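Local coordinates for 5'-nucleotidase SurE (Aquifex aeolicus, PDB 2WQK), which probably removes the phosphate from nucleoside 5'-monophosphates by hydrolysis, with the help of one divalent metal ion per subunit, at residues V109-I123 / V149-V162. Sequence-based numbering, arbitrary orientation.
Sequences VSGAMEGRILGIPSI and VLNEGIPEDTYLNV
Y159 packs its ring against V109, A112 and M113 of helix 109-117 and contributes more buried surface than any other single residue here. Its CB sits 3.5 Å from S122 O and also brushes R116 CB. From there CG turns between the backbone N and the carbonyl carbon (chi1 60°), which carries the ring across the helix, slanting toward its V109 end. CD1 then reaches A112 CB, and CE1 meets V109 CG1, which comes in at the ring edge, in its plane. Over one face stands M113: its CA is 3.9 Å from the ring centroid and 14° off the normal, a CH-pi contact. M113 CB touches CZ and OH. V109 turns its other methyl, CG2, against N161 OD1 at 3.3 Å; the amide nitrogen ND2 of N161 hydrogen-bonds to N98 O.

Beneath the helix, strands 122-128 and 158-165 run side by side as parallel neighbours of the central sheet. L160 N donates to S122 O (3.1 Å) in a nearly straight bond, 173° at the hydrogen. On the sheet face carrying I123 and L160, I123 CG2 packs on V162 CG2, and its CD1 meets V149 CG2 tip to tip. I154 CD1 touches both P121 CB (4.1 Å) and I123 CG1. A water accepts from S122 N and donates to T158 O, bridging the two strand starts, where the backbones diverge.

Replacing Y159 with an alanine would probably open a gap beside V109 and A112 and leave M113 CA without the ring face it lies over. The beta-alpha-beta unit of strand 122-128, helix 135-152 and strand 158-165 thus joins its parallel strands by backbone hydrogen bonding, while apolar packing sets helix 109-117, just before it in the chain, on the face carrying Y159, and helix 135-152 on that carrying I123.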
ATOM      1  N   VAL A 109     -16.469 -12.124  -0.547  1.00 11.01           N
ATOM      2  CA  VAL A 109     -17.637 -12.284   0.306  1.00 11.05           C
ATOM      3  C   VAL A 109     -18.259 -10.911   0.631  1.00 10.32           C
ATOM      4  O   VAL A 109     -19.461 -10.748   0.625  1.00 12.45           O
ATOM      5  CB  VAL A 109     -17.315 -13.100   1.582  1.00 10.86           C
ATOM      6  CG1 VAL A 109     -18.539 -13.201   2.469  1.00 13.87           C
ATOM      7  CG2 VAL A 109     -16.831 -14.475   1.201  1.00 12.26           C
ATOM      8  N   SER A 110     -17.423  -9.919   0.904  1.00 11.03           N
ATOM      9  CA  SER A 110     -17.956  -8.605   1.282  1.00 11.50           C
ATOM     10  C   SER A 110     -18.757  -7.949   0.143  1.00 11.00           C
ATOM     11  O   SER A 110     -19.745  -7.241   0.413  1.00 12.47           O
ATOM     12  CB  SER A 110     -16.837  -7.687   1.783  1.00 15.52           C
ATOM     13  OG  SER A 110     -15.958  -7.311   0.785  1.00 20.33           O
ATOM     14  N   GLY A 111     -18.386  -8.241  -1.111  1.00 11.66           N
ATOM     15  CA  GLY A 111     -19.212  -7.752  -2.239  1.00 12.09           C
ATOM     16  C   GLY A 111     -20.638  -8.297  -2.149  1.00 11.28           C
ATOM     17  O   GLY A 111     -21.621  -7.561  -2.327  1.00 12.59           O
ATOM     18  N   ALA A 112     -20.770  -9.602  -1.903  1.00 11.23           N
ATOM     19  CA  ALA A 112     -22.111 -10.197  -1.761  1.00 11.09           C
ATOM     20  C   ALA A 112     -22.830  -9.621  -0.520  1.00 10.68           C
ATOM     21  O   ALA A 112     -24.009  -9.296  -0.562  1.00 12.04           O
ATOM     22  CB  ALA A 112     -22.068 -11.711  -1.719  1.00 10.76           C
ATOM     23  N   MET A 113     -22.092  -9.457   0.582  1.00 10.54           N
ATOM     24  CA  MET A 113     -22.665  -8.843   1.770  1.00 10.39           C
ATOM     25  C   MET A 113     -23.261  -7.478   1.491  1.00  9.96           C
ATOM     26  O   MET A 113     -24.357  -7.205   1.912  1.00 11.19           O
ATOM     27  CB  MET A 113     -21.594  -8.755   2.876  1.00 11.71           C
ATOM     28  CG  MET A 113     -22.146  -8.236   4.196  1.00 13.82           C
ATOM     29  SD  MET A 113     -20.829  -7.797   5.358  1.00 16.39           S
ATOM     30  CE  MET A 113     -20.154  -6.356   4.517  1.00 16.75           C
ATOM     31  N   GLU A 114     -22.518  -6.675   0.757  1.00 10.37           N
ATOM     32  CA  GLU A 114     -22.983  -5.326   0.403  1.00 10.67           C
ATOM     33  C   GLU A 114     -24.270  -5.364  -0.430  1.00 10.41           C
ATOM     34  O   GLU A 114     -25.184  -4.542  -0.256  1.00 12.45           O
ATOM     35  CB  GLU A 114     -21.882  -4.508  -0.271  1.00 10.55           C
ATOM     36  CG  GLU A 114     -20.744  -4.187   0.667  1.00 12.87           C
ATOM     37  CD  GLU A 114     -21.094  -3.185   1.790  1.00 14.64           C
ATOM     38  OE1 GLU A 114     -22.126  -2.486   1.722  1.00 14.32           O
ATOM     39  OE2 GLU A 114     -20.298  -3.098   2.755  1.00 15.11           O
ATOM     40  N   GLY A 115     -24.328  -6.311  -1.356  1.00 10.74           N
ATOM     41  CA  GLY A 115     -25.597  -6.462  -2.084  1.00 11.32           C
ATOM     42  C   GLY A 115     -26.758  -6.714  -1.150  1.00 11.02           C
ATOM     43  O   GLY A 115     -27.803  -6.081  -1.268  1.00 12.61           O
ATOM     44  N   ARG A 116     -26.569  -7.618  -0.175  1.00 11.28           N
ATOM     45  CA  ARG A 116     -27.649  -7.958   0.746  0.50 12.55           C
ATOM     46  C   ARG A 116     -27.958  -6.771   1.678  1.00 12.51           C
ATOM     47  O   ARG A 116     -29.119  -6.548   2.012  1.00 13.09           O
ATOM     48  CB  ARG A 116     -27.325  -9.257   1.520  0.50 13.39           C
ATOM     49  CG  ARG A 116     -28.520  -9.952   2.147  0.50 16.33           C
ATOM     50  CD  ARG A 116     -29.796  -9.999   1.291  0.50 17.57           C
ATOM     51  NE  ARG A 116     -30.820  -9.060   1.790  0.50 19.47           N
ATOM     52  CZ  ARG A 116     -32.016  -8.773   1.254  0.50 21.75           C
ATOM     53  NH1 ARG A 116     -32.809  -7.918   1.879  0.50 23.98           N
ATOM     54  NH2 ARG A 116     -32.439  -9.320   0.128  0.50 21.16           N
ATOM     55  N   ILE A 117     -26.937  -5.975   2.028  1.00 12.06           N
ATOM     56  CA  ILE A 117     -27.173  -4.739   2.836  1.00 12.38           C
ATOM     57  C   ILE A 117     -28.113  -3.798   2.076  1.00 12.66           C
ATOM     58  O   ILE A 117     -28.990  -3.138   2.678  1.00 15.06           O
ATOM     59  CB  ILE A 117     -25.860  -4.026   3.170  1.00 12.38           C
ATOM     60  CG1 ILE A 117     -25.127  -4.825   4.247  1.00 14.68           C
ATOM     61  CG2 ILE A 117     -26.062  -2.547   3.646  1.00 14.10           C
ATOM     62  CD1 ILE A 117     -23.692  -4.356   4.504  1.00 15.84           C
ATOM     63  N   LEU A 118     -27.936  -3.756   0.754  1.00 12.23           N
ATOM     64  CA  LEU A 118     -28.747  -2.915  -0.107  1.00 13.46           C
ATOM     65  C   LEU A 118     -30.120  -3.510  -0.408  1.00 13.24           C
ATOM     66  O   LEU A 118     -30.891  -2.887  -1.165  1.00 16.46           O
ATOM     67  CB  LEU A 118     -28.013  -2.665  -1.428  1.00 13.89           C
ATOM     68  CG  LEU A 118     -26.823  -1.708  -1.340  1.00 13.92           C
ATOM     69  CD1 LEU A 118     -26.014  -1.619  -2.637  1.00 17.57           C
ATOM     70  CD2 LEU A 118     -27.235  -0.293  -0.933  1.00 18.10           C
ATOM     71  N   GLY A 119     -30.431  -4.696   0.134  1.00 13.27           N
ATOM     72  CA  GLY A 119     -31.737  -5.292  -0.057  1.00 13.41           C
ATOM     73  C   GLY A 119     -31.861  -6.143  -1.290  1.00 13.71           C
ATOM     74  O   GLY A 119     -32.995  -6.338  -1.812  1.00 16.50           O
ATOM     75  N   ILE A 120     -30.719  -6.653  -1.771  1.00 12.14           N
ATOM     76  CA  ILE A 120     -30.705  -7.459  -3.011  1.00 12.77           C
ATOM     77  C   ILE A 120     -30.170  -8.857  -2.675  1.00 12.52           C
ATOM     78  O   ILE A 120     -29.148  -8.961  -2.024  1.00 12.04           O
ATOM     79  CB  ILE A 120     -29.763  -6.842  -4.072  1.00 12.38           C
ATOM     80  CG1 ILE A 120     -30.072  -5.351  -4.321  1.00 13.13           C
ATOM     81  CG2 ILE A 120     -29.819  -7.706  -5.348  1.00 13.97           C
ATOM     82  CD1 ILE A 120     -28.914  -4.487  -4.860  1.00 15.62           C
ATOM     83  N   PRO A 121     -30.835  -9.925  -3.118  1.00 12.53           N
ATOM     84  CA  PRO A 121     -30.327 -11.278  -2.880  1.00 12.45           C
ATOM     85  C   PRO A 121     -28.932 -11.395  -3.513  1.00 11.36           C
ATOM     86  O   PRO A 121     -28.691 -10.878  -4.634  1.00 11.94           O
ATOM     87  CB  PRO A 121     -31.348 -12.188  -3.556  1.00 14.05           C
ATOM     88  CG  PRO A 121     -32.571 -11.303  -3.725  1.00 15.20           C
ATOM     89  CD  PRO A 121     -32.121  -9.924  -3.833  1.00 13.19           C
ATOM     90  N   SER A 122     -28.020 -12.090  -2.811  1.00 10.33           N
ATOM     91  CA  SER A 122     -26.612 -12.033  -3.198  1.00 10.46           C
ATOM     92  C   SER A 122     -25.865 -13.335  -2.950  1.00 10.45           C
ATOM     93  O   SER A 122     -26.184 -14.061  -2.020  1.00 11.33           O
ATOM     94  CB  SER A 122     -25.881 -10.866  -2.547  1.00 11.43           C
ATOM     95  OG  SER A 122     -26.539  -9.620  -2.719  1.00 13.41           O
ATOM     96  N   ILE A 123     -24.860 -13.590  -3.790  1.00  9.51           N
ATOM     97  CA  ILE A 123     -24.080 -14.825  -3.748  1.00  9.12           C
ATOM     98  C   ILE A 123     -22.637 -14.509  -4.075  1.00  9.01           C
ATOM     99  O   ILE A 123     -22.351 -13.752  -5.007  1.00  9.26           O
ATOM    100  CB  ILE A 123     -24.570 -15.852  -4.824  1.00  9.02           C
ATOM    101  CG1 ILE A 123     -26.071 -16.059  -4.767  1.00 10.72           C
ATOM    102  CG2 ILE A 123     -23.830 -17.129  -4.677  1.00 11.13           C
ATOM    103  CD1 ILE A 123     -26.619 -16.952  -5.928  1.00 12.23           C
ATOM    104  N   VAL A 149     -31.752 -20.315  -7.820  1.00 15.30           N
ATOM    105  CA  VAL A 149     -32.048 -19.236  -6.897  1.00 14.56           C
ATOM    106  C   VAL A 149     -33.072 -18.268  -7.497  1.00 15.61           C
ATOM    107  O   VAL A 149     -33.938 -17.724  -6.809  1.00 16.82           O
ATOM    108  CB  VAL A 149     -30.743 -18.509  -6.507  1.00 14.66           C
ATOM    109  CG1 VAL A 149     -31.034 -17.157  -5.830  1.00 15.50           C
ATOM    110  CG2 VAL A 149     -29.909 -19.438  -5.589  1.00 15.60           C
ATOM    111  N   LEU A 150     -32.959 -18.021  -8.806  1.00 16.52           N
ATOM    112  CA  LEU A 150     -33.938 -17.155  -9.432  1.00 18.20           C
ATOM    113  C   LEU A 150     -35.344 -17.730  -9.332  1.00 19.29           C
ATOM    114  O   LEU A 150     -36.312 -16.978  -9.247  1.00 21.50           O
ATOM    115  CB  LEU A 150     -33.627 -16.988 -10.916  1.00 17.54           C
ATOM    116  CG  LEU A 150     -32.463 -16.058 -11.248  1.00 17.19           C
ATOM    117  CD1 LEU A 150     -32.016 -16.140 -12.759  1.00 20.02           C
ATOM    118  CD2 LEU A 150     -32.781 -14.607 -10.895  1.00 19.49           C
ATOM    119  N   ASN A 151     -35.435 -19.050  -9.335  1.00 20.58           N
ATOM    120  CA  ASN A 151     -36.728 -19.733  -9.205  0.70 22.35           C
ATOM    121  C   ASN A 151     -37.253 -19.820  -7.789  1.00 22.44           C
ATOM    122  O   ASN A 151     -38.456 -19.656  -7.552  1.00 24.34           O
ATOM    123  CB  ASN A 151     -36.633 -21.142  -9.771  0.70 23.18           C
ATOM    124  CG  ASN A 151     -36.662 -21.164 -11.262  0.70 27.03           C
ATOM    125  OD1 ASN A 151     -37.118 -20.205 -11.901  0.70 30.49           O
ATOM    126  ND2 ASN A 151     -36.191 -22.271 -11.844  0.70 29.06           N
ATOM    127  N   GLU A 152     -36.375 -20.087  -6.830  1.00 21.36           N
ATOM    128  CA  GLU A 152     -36.842 -20.416  -5.483  1.00 21.88           C
ATOM    129  C   GLU A 152     -36.531 -19.371  -4.417  1.00 22.21           C
ATOM    130  O   GLU A 152     -37.226 -19.297  -3.409  1.00 24.26           O
ATOM    131  CB  GLU A 152     -36.263 -21.748  -5.054  1.00 23.20           C
ATOM    132  CG  GLU A 152     -36.646 -22.910  -5.954  1.00 27.55           C
ATOM    133  CD  GLU A 152     -38.115 -23.277  -5.898  1.00 34.22           C
ATOM    134  OE1 GLU A 152     -38.865 -22.777  -5.029  1.00 36.38           O
ATOM    135  OE2 GLU A 152     -38.532 -24.081  -6.760  1.00 40.37           O
ATOM    136  N   GLY A 153     -35.477 -18.599  -4.615  1.00 20.38           N
ATOM    137  CA  GLY A 153     -35.143 -17.518  -3.703  1.00 19.00           C
ATOM    138  C   GLY A 153     -34.241 -17.899  -2.532  1.00 19.17           C
ATOM    139  O   GLY A 153     -33.945 -19.078  -2.277  1.00 20.15           O
ATOM    140  N   ILE A 154     -33.795 -16.849  -1.847  1.00 17.16           N
ATOM    141  CA  ILE A 154     -32.856 -16.951  -0.688  1.00 18.69           C
ATOM    142  C   ILE A 154     -33.647 -16.409   0.515  1.00 18.53           C
ATOM    143  O   ILE A 154     -34.383 -15.415   0.396  1.00 19.25           O
ATOM    144  CB  ILE A 154     -31.560 -16.080  -0.939  1.00 18.55           C
ATOM    145  CG1 ILE A 154     -30.791 -16.550  -2.199  1.00 22.23           C
ATOM    146  CG2 ILE A 154     -30.591 -16.045   0.289  1.00 20.24           C
ATOM    147  CD1 ILE A 154     -29.585 -15.713  -2.585  1.00 22.71           C
ATOM    148  N   PRO A 155     -33.562 -17.171   1.636  0.50 18.35           N
ATOM    149  CA  PRO A 155     -34.327 -16.916   2.838  0.50 18.67           C
ATOM    150  C   PRO A 155     -33.875 -15.675   3.595  0.50 18.87           C
ATOM    151  O   PRO A 155     -32.927 -14.987   3.211  0.50 18.17           O
ATOM    152  CB  PRO A 155     -34.118 -18.171   3.700  0.50 18.71           C
ATOM    153  CG  PRO A 155     -32.959 -18.915   3.100  0.50 18.35           C
ATOM    154  CD  PRO A 155     -32.701 -18.368   1.731  0.50 18.58           C
ATOM    155  N   GLU A 156     -34.600 -15.429   4.672  0.50 19.53           N
ATOM    156  CA  GLU A 156     -34.411 -14.266   5.527  0.50 20.14           C
ATOM    157  C   GLU A 156     -32.974 -14.106   6.008  0.50 18.71           C
ATOM    158  O   GLU A 156     -32.315 -15.100   6.330  0.50 18.93           O
ATOM    159  CB  GLU A 156     -35.342 -14.360   6.751  0.50 21.16           C
ATOM    160  CG  GLU A 156     -35.134 -15.628   7.647  0.50 23.95           C
ATOM    161  CD  GLU A 156     -36.007 -15.643   8.904  0.50 28.92           C
ATOM    162  OE1 GLU A 156     -37.061 -14.950   8.931  0.50 30.22           O
ATOM    163  OE2 GLU A 156     -35.638 -16.347   9.871  0.50 31.31           O
ATOM    164  N   ASP A 157     -32.523 -12.855   6.094  0.50 18.04           N
ATOM    165  CA  ASP A 157     -31.294 -12.501   6.828  0.50 17.49           C
ATOM    166  C   ASP A 157     -30.192 -13.369   6.282  0.50 16.83           C
ATOM    167  O   ASP A 157     -29.439 -13.986   7.059  0.50 16.06           O
ATOM    168  CB  ASP A 157     -31.480 -12.712   8.365  0.50 17.57           C
ATOM    169  CG  ASP A 157     -30.223 -12.393   9.185  0.50 17.04           C
ATOM    170  OD1 ASP A 157     -29.446 -11.477   8.791  0.50 14.55           O
ATOM    171  OD2 ASP A 157     -30.037 -13.082  10.241  0.50 16.49           O
ATOM    172  N   THR A 158     -30.084 -13.484   4.948  1.00 16.70           N
ATOM    173  CA  THR A 158     -29.071 -14.417   4.501  1.00 15.42           C
ATOM    174  C   THR A 158     -28.465 -13.964   3.172  1.00 14.11           C
ATOM    175  O   THR A 158     -29.127 -13.380   2.346  1.00 14.49           O
ATOM    176  CB  THR A 158     -29.750 -15.827   4.289  1.00 16.23           C
ATOM    177  OG1 THR A 158     -30.420 -16.223   5.503  1.00 19.21           O
ATOM    178  CG2 THR A 158     -28.752 -16.905   3.887  1.00 19.07           C
ATOM    179  N   TYR A 159     -27.214 -14.321   2.982  1.00 11.77           N
ATOM    180  CA  TYR A 159     -26.598 -14.313   1.640  1.00 12.04           C
ATOM    181  C   TYR A 159     -25.763 -15.577   1.539  1.00 11.67           C
ATOM    182  O   TYR A 159     -25.445 -16.178   2.561  1.00 12.44           O
ATOM    183  CB  TYR A 159     -25.828 -13.034   1.337  1.00 12.58           C
ATOM    184  CG  TYR A 159     -24.673 -12.719   2.277  1.00 11.29           C
ATOM    185  CD1 TYR A 159     -23.375 -12.813   1.825  1.00 13.10           C
ATOM    186  CD2 TYR A 159     -24.873 -12.280   3.597  1.00 12.11           C
ATOM    187  CE1 TYR A 159     -22.292 -12.576   2.645  1.00 14.61           C
ATOM    188  CE2 TYR A 159     -23.783 -12.021   4.425  1.00 14.07           C
ATOM    189  CZ  TYR A 159     -22.504 -12.163   3.943  1.00 14.44           C
ATOM    190  OH  TYR A 159     -21.416 -11.908   4.747  1.00 16.48           O
ATOM    191  N   LEU A 160     -25.475 -16.019   0.313  1.00  9.74           N
ATOM    192  CA  LEU A 160     -24.827 -17.308   0.126  1.00 10.19           C
ATOM    193  C   LEU A 160     -23.333 -17.173  -0.163  1.00  9.57           C
ATOM    194  O   LEU A 160     -22.925 -16.363  -0.969  1.00 10.63           O
ATOM    195  CB  LEU A 160     -25.497 -18.091  -1.016  1.00 10.42           C
ATOM    196  CG  LEU A 160     -26.997 -18.305  -0.867  1.00 11.27           C
ATOM    197  CD1 LEU A 160     -27.513 -19.094  -2.108  1.00 14.18           C
ATOM    198  CD2 LEU A 160     -27.390 -19.005   0.427  1.00 13.36           C
ATOM    199  N   ASN A 161     -22.574 -18.076   0.449  1.00  9.79           N
ATOM    200  CA  ASN A 161     -21.156 -18.214   0.234  1.00  8.88           C
ATOM    201  C   ASN A 161     -20.841 -19.562  -0.399  1.00 10.23           C
ATOM    202  O   ASN A 161     -21.104 -20.586   0.204  1.00 10.76           O
ATOM    203  CB  ASN A 161     -20.337 -18.076   1.517  1.00  9.44           C
ATOM    204  CG  ASN A 161     -18.870 -17.989   1.212  1.00 10.59           C
ATOM    205  OD1 ASN A 161     -18.458 -17.251   0.290  1.00 11.54           O
ATOM    206  ND2 ASN A 161     -18.051 -18.777   1.946  1.00 11.99           N
ATOM    207  N   VAL A 162     -20.430 -19.525  -1.680  1.00 10.18           N
ATOM    208  CA  VAL A 162     -20.282 -20.770  -2.470  1.00 10.88           C
ATOM    209  C   VAL A 162     -18.826 -20.997  -2.799  1.00 10.78           C
ATOM    210  O   VAL A 162     -18.149 -20.073  -3.273  1.00 11.29           O
ATOM    211  CB  VAL A 162     -21.114 -20.687  -3.771  1.00 10.27           C
ATOM    212  CG1 VAL A 162     -20.985 -21.990  -4.582  1.00 12.30           C
ATOM    213  CG2 VAL A 162     -22.586 -20.380  -3.456  1.00 12.90           C
TER
HETATM  214  O   HOH W   1     -29.260 -12.879  -0.320  1.00 19.48           O